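Local coordinates for protein pyruvate synthase subunit PorC (Thermotoga maritima MSB8, PDB 2RAA) that serves as the gamma chain of pyruvate synthase, the heterotetramer that oxidises pyruvate with CoA to acetyl-CoA and CO2, reducing ferredoxin, at residues L104-F118 against T125-T137. Residues are numbered along the deposited sequence; the frame is centred on the assembly and turned at random.
Sequences LSEDGILLVNTVKDF and TGFNGKICVVDAT
Leu104 lays CD2 over one face of the Phe127 ring, 3.7 Å from its centroid, a CH-pi contact that suits a branched apolar tip; the two side chains cross at about a right angle. With CG anti to the backbone N (chi1 -173°), the Phe127 ring extends toward 104-118, and its rim meets the carbonyl oxygens of Ser105 and Gly108 near the ring plane, where the slightly positive ring hydrogens suit them. Over the opposite face, toward the rim, sits the backbone N of Gly129, where a side chain would run into the ring. Ile109 then enters the strand; its branch CG2 touches Cys132 SG at 3.6 Å, the sulfur disulfide-bonded to Cys202. Leu110 points to the other face of the sheet, sliding past Phe127 and packing, with Ile131, against Val121 of helix 118-125, so apolar residues fill both buried faces. Its backbone N donates to Lys130 O and its O accepts from Cys132 N at 2.8 Å, starting the parallel ladder of 109-113 beside 130-134. Together with helix 118-125 these strands form a beta-alpha-beta unit of the mixed sheet, strand 87-90 flanking 109-113 on its other edge. Val112, beta-branched and at home in a strand, continues the ladder with Cys132 O and Val134 N. At the strand end the Asn113 amide serves two roles: OD1 accepts from Ala136 N at 2.9 Å and Thr137 N at 3.2 Å, the first N-H groups of helix 136-143, both from one face of its plane, whereas ND2 gives a nearly straight bond (168°) to Thr137 OG1 and is also hydrogen-bonded to Ile91 O. Thr114 serves doubly, packing CG2 on Val133 CB at 3.5 Å while OG1 is hydrogen-bonded to Glu93. Phe118, opening the connecting helix, brings its flat ring edge-on to Ile131 CG2.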
loop_
_atom_site.group_PDB
_atom_site.type_symbol
_atom_site.label_atom_id
_atom_site.label_comp_id
_atom_site.label_asym_id
_atom_site.label_seq_id
_atom_site.Cartn_x
_atom_site.Cartn_y
_atom_site.Cartn_z
ATOM N N LEU A 104 7.070 -10.907 -8.957
ATOM C CA LEU A 104 6.233 -11.323 -7.833
ATOM C C LEU A 104 6.131 -12.845 -7.789
ATOM O O LEU A 104 5.595 -13.496 -8.697
ATOM C CB LEU A 104 4.836 -10.670 -7.890
ATOM C CG LEU A 104 3.891 -10.859 -6.683
ATOM C CD1 LEU A 104 4.487 -10.386 -5.339
ATOM C CD2 LEU A 104 2.585 -10.149 -6.955
ATOM N N SER A 105 6.657 -13.401 -6.713
ATOM C CA SER A 105 6.589 -14.830 -6.487
ATOM C C SER A 105 5.155 -15.295 -6.375
ATOM O O SER A 105 4.237 -14.491 -6.293
ATOM C CB SER A 105 7.306 -15.178 -5.187
ATOM O OG SER A 105 6.972 -16.475 -4.757
ATOM N N GLU A 106 4.984 -16.609 -6.344
ATOM C CA GLU A 106 3.681 -17.203 -6.165
ATOM C C GLU A 106 3.281 -17.154 -4.691
ATOM O O GLU A 106 2.094 -16.952 -4.401
ATOM C CB GLU A 106 3.643 -18.634 -6.722
ATOM C CG GLU A 106 3.786 -18.703 -8.264
ATOM C CD GLU A 106 2.519 -18.278 -9.020
ATOM O OE1 GLU A 106 1.571 -19.102 -9.100
ATOM O OE2 GLU A 106 2.498 -17.140 -9.561
ATOM N N ASP A 107 4.237 -17.301 -3.759
ATOM C CA ASP A 107 3.881 -17.132 -2.325
ATOM C C ASP A 107 3.805 -15.646 -1.890
ATOM O O ASP A 107 3.665 -15.367 -0.710
ATOM C CB ASP A 107 4.619 -18.088 -1.299
ATOM C CG ASP A 107 6.164 -18.075 -1.380
ATOM O OD1 ASP A 107 6.762 -17.022 -1.683
ATOM O OD2 ASP A 107 6.789 -19.138 -1.085
ATOM N N GLY A 108 3.816 -14.720 -2.856
ATOM C CA GLY A 108 3.713 -13.284 -2.594
ATOM C C GLY A 108 2.280 -12.780 -2.687
ATOM O O GLY A 108 1.385 -13.564 -2.989
ATOM N N ILE A 109 2.074 -11.469 -2.464
ATOM C CA ILE A 109 0.735 -10.873 -2.422
ATOM C C ILE A 109 0.572 -9.764 -3.414
ATOM O O ILE A 109 1.436 -8.932 -3.574
ATOM C CB ILE A 109 0.405 -10.268 -1.015
ATOM C CG1 ILE A 109 0.392 -11.377 0.040
ATOM C CG2 ILE A 109 -0.930 -9.516 -1.022
ATOM C CD1 ILE A 109 0.057 -10.918 1.450
ATOM N N LEU A 110 -0.573 -9.744 -4.067
ATOM C CA LEU A 110 -0.942 -8.636 -4.923
ATOM C C LEU A 110 -2.099 -7.966 -4.190
ATOM O O LEU A 110 -3.141 -8.574 -3.970
ATOM C CB LEU A 110 -1.330 -9.119 -6.305
ATOM C CG LEU A 110 -1.904 -8.138 -7.297
ATOM C CD1 LEU A 110 -1.018 -6.905 -7.482
ATOM C CD2 LEU A 110 -2.110 -8.893 -8.615
ATOM N N LEU A 111 -1.874 -6.723 -3.772
ATOM C CA LEU A 111 -2.858 -5.954 -3.022
ATOM C C LEU A 111 -3.332 -4.828 -3.947
ATOM O O LEU A 111 -2.494 -4.139 -4.559
ATOM C CB LEU A 111 -2.217 -5.419 -1.723
ATOM C CG LEU A 111 -3.017 -4.379 -0.919
ATOM C CD1 LEU A 111 -4.345 -4.942 -0.416
ATOM C CD2 LEU A 111 -2.159 -3.774 0.197
ATOM N N VAL A 112 -4.657 -4.655 -4.065
ATOM C CA VAL A 112 -5.248 -3.715 -5.033
ATOM C C VAL A 112 -6.408 -2.911 -4.455
ATOM O O VAL A 112 -7.207 -3.409 -3.682
ATOM C CB VAL A 112 -5.722 -4.445 -6.341
ATOM C CG1 VAL A 112 -6.041 -3.453 -7.460
ATOM C CG2 VAL A 112 -4.657 -5.421 -6.849
ATOM N N ASN A 113 -6.465 -1.642 -4.859
ATOM C CA ASN A 113 -7.529 -0.702 -4.504
ATOM C C ASN A 113 -8.511 -0.876 -5.619
ATOM O O ASN A 113 -8.301 -0.388 -6.730
ATOM C CB ASN A 113 -7.017 0.753 -4.496
ATOM C CG ASN A 113 -8.142 1.785 -4.418
ATOM O OD1 ASN A 113 -9.174 1.540 -3.816
ATOM N ND2 ASN A 113 -7.908 2.968 -4.991
ATOM N N THR A 114 -9.572 -1.608 -5.349
ATOM C CA THR A 114 -10.517 -1.883 -6.393
ATOM C C THR A 114 -11.811 -2.299 -5.815
ATOM O O THR A 114 -11.847 -2.908 -4.756
ATOM C CB THR A 114 -10.026 -3.037 -7.289
ATOM O OG1 THR A 114 -10.878 -3.141 -8.437
ATOM C CG2 THR A 114 -9.973 -4.382 -6.514
ATOM N N VAL A 115 -12.881 -1.978 -6.526
ATOM C CA VAL A 115 -14.213 -2.463 -6.155
ATOM C C VAL A 115 -14.542 -3.786 -6.871
ATOM O O VAL A 115 -15.564 -4.377 -6.606
ATOM C CB VAL A 115 -15.291 -1.420 -6.454
ATOM C CG1 VAL A 115 -15.568 -1.359 -7.970
ATOM C CG2 VAL A 115 -16.528 -1.729 -5.656
ATOM N N LYS A 116 -13.661 -4.248 -7.757
ATOM C CA LYS A 116 -13.855 -5.494 -8.469
ATOM C C LYS A 116 -13.327 -6.695 -7.671
ATOM O O LYS A 116 -12.901 -6.534 -6.524
ATOM C CB LYS A 116 -13.263 -5.358 -9.857
ATOM C CG LYS A 116 -14.014 -4.254 -10.610
ATOM C CD LYS A 116 -13.452 -3.932 -11.968
ATOM C CE LYS A 116 -14.194 -2.747 -12.591
ATOM N NZ LYS A 116 -13.373 -2.099 -13.666
ATOM N N ASP A 117 -13.403 -7.891 -8.264
ATOM C CA ASP A 117 -13.127 -9.162 -7.558
ATOM C C ASP A 117 -11.822 -9.801 -7.976
ATOM O O ASP A 117 -11.175 -9.355 -8.937
ATOM C CB ASP A 117 -14.269 -10.176 -7.786
ATOM C CG ASP A 117 -14.415 -10.596 -9.255
ATOM O OD1 ASP A 117 -13.920 -9.891 -10.162
ATOM O OD2 ASP A 117 -15.046 -11.632 -9.512
ATOM N N PHE A 118 -11.468 -10.874 -7.271
ATOM C CA PHE A 118 -10.194 -11.549 -7.497
ATOM C C PHE A 118 -10.042 -11.999 -8.940
ATOM O O PHE A 118 -8.972 -11.851 -9.534
ATOM C CB PHE A 118 -10.016 -12.741 -6.555
ATOM C CG PHE A 118 -10.293 -12.424 -5.107
ATOM C CD1 PHE A 118 -9.510 -11.517 -4.422
ATOM C CD2 PHE A 118 -11.335 -13.045 -4.432
ATOM C CE1 PHE A 118 -9.769 -11.220 -3.092
ATOM C CE2 PHE A 118 -11.598 -12.755 -3.107
ATOM C CZ PHE A 118 -10.813 -11.842 -2.435
ATOM N N THR A 125 -3.887 -9.314 -14.760
ATOM C CA THR A 125 -2.472 -9.484 -14.428
ATOM C C THR A 125 -1.883 -10.842 -14.800
ATOM O O THR A 125 -0.717 -10.934 -15.211
ATOM C CB THR A 125 -2.246 -9.316 -12.912
ATOM O OG1 THR A 125 -3.002 -10.311 -12.207
ATOM C CG2 THR A 125 -2.636 -7.900 -12.446
ATOM N N GLY A 126 -2.678 -11.892 -14.628
ATOM C CA GLY A 126 -2.208 -13.263 -14.832
ATOM C C GLY A 126 -1.505 -13.782 -13.580
ATOM O O GLY A 126 -0.704 -14.730 -13.633
ATOM N N PHE A 127 -1.809 -13.159 -12.448
ATOM C CA PHE A 127 -1.241 -13.558 -11.191
ATOM C C PHE A 127 -2.081 -14.631 -10.482
ATOM O O PHE A 127 -3.219 -14.395 -10.039
ATOM C CB PHE A 127 -1.065 -12.340 -10.275
ATOM C CG PHE A 127 -0.324 -12.661 -9.017
ATOM C CD1 PHE A 127 1.014 -13.027 -9.075
ATOM C CD2 PHE A 127 -0.962 -12.642 -7.788
ATOM C CE1 PHE A 127 1.706 -13.361 -7.925
ATOM C CE2 PHE A 127 -0.281 -12.973 -6.626
ATOM C CZ PHE A 127 1.055 -13.332 -6.689
ATOM N N ASN A 128 -1.515 -15.828 -10.408
ATOM C CA ASN A 128 -2.035 -16.884 -9.547
ATOM C C ASN A 128 -1.216 -16.616 -8.307
ATOM O O ASN A 128 -0.041 -16.281 -8.426
ATOM C CB ASN A 128 -1.739 -18.243 -10.139
ATOM C CG ASN A 128 -2.197 -18.347 -11.579
ATOM O OD1 ASN A 128 -1.371 -18.375 -12.496
ATOM N ND2 ASN A 128 -3.519 -18.352 -11.794
ATOM N N GLY A 129 -1.810 -16.716 -7.126
ATOM C CA GLY A 129 -1.139 -16.266 -5.888
ATOM C C GLY A 129 -2.142 -15.446 -5.116
ATOM O O GLY A 129 -3.162 -15.067 -5.666
ATOM N N LYS A 130 -1.870 -15.169 -3.848
ATOM C CA LYS A 130 -2.843 -14.458 -3.036
ATOM C C LYS A 130 -3.077 -13.071 -3.622
ATOM O O LYS A 130 -2.141 -12.338 -3.886
ATOM C CB LYS A 130 -2.409 -14.371 -1.560
ATOM C CG LYS A 130 -3.554 -13.940 -0.630
ATOM C CD LYS A 130 -3.070 -13.492 0.752
ATOM C CE LYS A 130 -2.746 -14.665 1.661
ATOM N NZ LYS A 130 -2.239 -14.158 2.981
ATOM N N ILE A 131 -4.338 -12.743 -3.857
ATOM C CA ILE A 131 -4.754 -11.423 -4.317
ATOM C C ILE A 131 -5.671 -10.848 -3.251
ATOM O O ILE A 131 -6.654 -11.469 -2.898
ATOM C CB ILE A 131 -5.544 -11.479 -5.647
ATOM C CG1 ILE A 131 -4.623 -11.921 -6.798
ATOM C CG2 ILE A 131 -6.217 -10.122 -5.915
ATOM C CD1 ILE A 131 -5.327 -12.278 -8.112
ATOM N N CYS A 132 -5.334 -9.676 -2.727
ATOM C CA CYS A 132 -6.143 -9.012 -1.715
ATOM C C CYS A 132 -6.690 -7.719 -2.338
ATOM O O CYS A 132 -5.984 -7.056 -3.097
ATOM C CB CYS A 132 -5.275 -8.720 -0.497
ATOM S SG CYS A 132 -4.271 -10.120 0.085
ATOM N N VAL A 133 -7.942 -7.378 -2.050
ATOM C CA VAL A 133 -8.576 -6.193 -2.635
ATOM C C VAL A 133 -9.337 -5.436 -1.548
ATOM O O VAL A 133 -9.814 -6.026 -0.567
ATOM C CB VAL A 133 -9.588 -6.557 -3.772
ATOM C CG1 VAL A 133 -8.927 -7.341 -4.891
ATOM C CG2 VAL A 133 -10.807 -7.309 -3.223
ATOM N N VAL A 134 -9.442 -4.120 -1.710
ATOM C CA VAL A 134 -10.189 -3.312 -0.733
ATOM C C VAL A 134 -10.571 -2.023 -1.433
ATOM O O VAL A 134 -9.821 -1.519 -2.238
ATOM C CB VAL A 134 -9.363 -2.982 0.512
ATOM C CG1 VAL A 134 -8.056 -2.256 0.129
ATOM C CG2 VAL A 134 -10.195 -2.201 1.585
ATOM N N ASP A 135 -11.739 -1.500 -1.129
ATOM C CA ASP A 135 -12.201 -0.236 -1.806
ATOM C C ASP A 135 -11.686 0.941 -0.999
ATOM O O ASP A 135 -12.411 1.541 -0.168
ATOM C CB ASP A 135 -13.725 -0.251 -1.875
ATOM C CG ASP A 135 -14.291 0.968 -2.534
ATOM O OD1 ASP A 135 -13.493 1.786 -3.069
ATOM O OD2 ASP A 135 -15.525 1.100 -2.463
ATOM N N ALA A 136 -10.406 1.261 -1.210
ATOM C CA ALA A 136 -9.729 2.243 -0.347
ATOM C C ALA A 136 -10.226 3.622 -0.694
ATOM O O ALA A 136 -10.404 4.455 0.187
ATOM C CB ALA A 136 -8.245 2.180 -0.490
ATOM N N THR A 137 -10.474 3.856 -1.971
ATOM C CA THR A 137 -10.986 5.203 -2.380
ATOM C C THR A 137 -12.207 5.612 -1.589
ATOM O O THR A 137 -12.261 6.711 -1.034
ATOM C CB THR A 137 -11.289 5.235 -3.861
ATOM O OG1 THR A 137 -10.074 4.882 -4.542
ATOM C CG2 THR A 137 -11.785 6.662 -4.333
#